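Local structure of Asp/Glu-specific dipeptidyl-peptidase (Flavobacterium psychrophilum, 5JXF) at residues K247-A252 against V259-K264. The protein removes dipeptides from the N-terminus of oligopeptides as a family S46 serine peptidase with strict specificity for an acidic residue at P1. Residues are numbered along the deposited sequence; the frame is centred on the assembly and turned at random.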
# COMPACT_ATOMS: atom_id res chain seq x y z
N LYS A 247 51.10 15.00 -7.21
CA LYS A 247 51.38 16.35 -7.69
C LYS A 247 51.31 16.48 -9.21
O LYS A 247 51.34 17.58 -9.75
CB LYS A 247 52.73 16.84 -7.15
CG LYS A 247 52.60 17.37 -5.70
CD LYS A 247 53.81 18.18 -5.24
N ASN A 248 51.17 15.35 -9.90
CA ASN A 248 50.98 15.35 -11.34
C ASN A 248 49.54 15.12 -11.75
O ASN A 248 49.26 14.73 -12.89
CB ASN A 248 51.88 14.29 -11.97
CG ASN A 248 53.35 14.60 -11.74
OD1 ASN A 248 53.76 15.76 -11.74
ND2 ASN A 248 54.14 13.58 -11.49
N ASN A 249 48.62 15.37 -10.82
CA ASN A 249 47.20 15.14 -11.06
C ASN A 249 46.91 13.71 -11.52
O ASN A 249 46.04 13.47 -12.36
CB ASN A 249 46.67 16.13 -12.09
CG ASN A 249 45.17 16.39 -11.93
OD1 ASN A 249 44.68 16.50 -10.81
ND2 ASN A 249 44.45 16.46 -13.05
N HIS A 250 47.65 12.76 -10.95
CA HIS A 250 47.61 11.37 -11.38
C HIS A 250 47.23 10.49 -10.20
O HIS A 250 47.42 10.88 -9.05
CB HIS A 250 48.99 10.94 -11.93
CG HIS A 250 49.32 11.50 -13.27
ND1 HIS A 250 50.60 11.53 -13.77
CD2 HIS A 250 48.53 12.06 -14.22
CE1 HIS A 250 50.59 12.09 -14.97
NE2 HIS A 250 49.34 12.41 -15.27
N PRO A 251 46.73 9.28 -10.48
CA PRO A 251 46.42 8.31 -9.43
C PRO A 251 47.58 8.06 -8.48
O PRO A 251 48.74 7.94 -8.89
CB PRO A 251 46.09 7.04 -10.21
CG PRO A 251 45.54 7.53 -11.48
CD PRO A 251 46.34 8.77 -11.81
N ALA A 252 47.26 7.99 -7.20
CA ALA A 252 48.22 7.72 -6.16
C ALA A 252 47.54 6.99 -5.01
O ALA A 252 46.40 7.31 -4.64
CB ALA A 252 48.86 8.99 -5.68
N VAL A 259 46.95 15.68 -3.23
CA VAL A 259 46.08 16.86 -3.29
C VAL A 259 44.79 16.58 -4.10
O VAL A 259 44.72 15.59 -4.83
CB VAL A 259 46.83 18.06 -3.90
CG1 VAL A 259 48.13 18.32 -3.13
CG2 VAL A 259 47.11 17.83 -5.38
N PRO A 260 43.77 17.44 -3.94
CA PRO A 260 42.54 17.25 -4.72
C PRO A 260 42.78 17.09 -6.21
O PRO A 260 43.50 17.87 -6.83
CB PRO A 260 41.76 18.54 -4.45
CG PRO A 260 42.14 18.88 -3.06
CD PRO A 260 43.59 18.47 -2.91
N TYR A 261 42.16 16.07 -6.77
CA TYR A 261 42.21 15.81 -8.19
C TYR A 261 41.47 16.86 -8.96
O TYR A 261 40.32 17.21 -8.62
CB TYR A 261 41.60 14.45 -8.47
CG TYR A 261 41.31 14.19 -9.92
CD1 TYR A 261 42.36 14.05 -10.85
CD2 TYR A 261 40.00 14.01 -10.36
CE1 TYR A 261 42.10 13.78 -12.17
CE2 TYR A 261 39.72 13.74 -11.67
CZ TYR A 261 40.78 13.63 -12.58
OH TYR A 261 40.50 13.36 -13.89
N ILE A 262 42.11 17.38 -10.00
CA ILE A 262 41.45 18.36 -10.85
C ILE A 262 40.91 17.66 -12.09
O ILE A 262 41.67 17.09 -12.88
CB ILE A 262 42.40 19.53 -11.23
CG1 ILE A 262 42.93 20.20 -9.96
CG2 ILE A 262 41.70 20.51 -12.19
CD1 ILE A 262 44.10 21.15 -10.20
N PRO A 263 39.58 17.65 -12.25
CA PRO A 263 39.02 16.88 -13.35
C PRO A 263 39.05 17.60 -14.69
O PRO A 263 39.20 18.82 -14.75
CB PRO A 263 37.56 16.65 -12.91
CG PRO A 263 37.24 17.87 -12.08
CD PRO A 263 38.54 18.22 -11.36
N LYS A 264 38.90 16.83 -15.76
CA LYS A 264 38.75 17.38 -17.10
C LYS A 264 37.39 18.05 -17.32
O LYS A 264 37.25 18.90 -18.20
CB LYS A 264 38.96 16.27 -18.13
CG LYS A 264 40.30 15.58 -17.95
CD LYS A 264 40.43 14.34 -18.82
CE LYS A 264 41.82 13.71 -18.69
NZ LYS A 264 41.73 12.28 -19.08
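The ring of Y261 meets the backbone O of N249 at its edge, in the ring plane, while P263 N lies over one face toward the rim. The N249 side chain crosses that of Y261 at about a right angle, its amide plane tilted only 16° from the ring, and brings OD1 obliquely to 3.4 Å from Y261 CD1. The amide itself illustrates how a carboxamide can read a backbone: N249 OD1 accepts I262 N at 2.8 Å, and N249 ND2 donates to I262 O at 2.9 Å. Both bonds are nearly straight and reach lone pairs in the carbonyl planes, which fixes the amide's rotation and agrees with the assignment of OD1 and ND2. CG lies roughly anti to the backbone N (chi1 -154°) and directs the carboxamide toward I262. Replacing N249 by alanine removes that group and would probably leave the N-H and C=O of I262 without these mates. The Y261 ring also meets those of F206 and F140. The paired bonds resemble those a neighbouring strand would give, although the partner is a side chain; they tie the connection of a β-hairpin, strands 239-245 and 259-260, to the chain leaving its second strand, away from the catalytic residues.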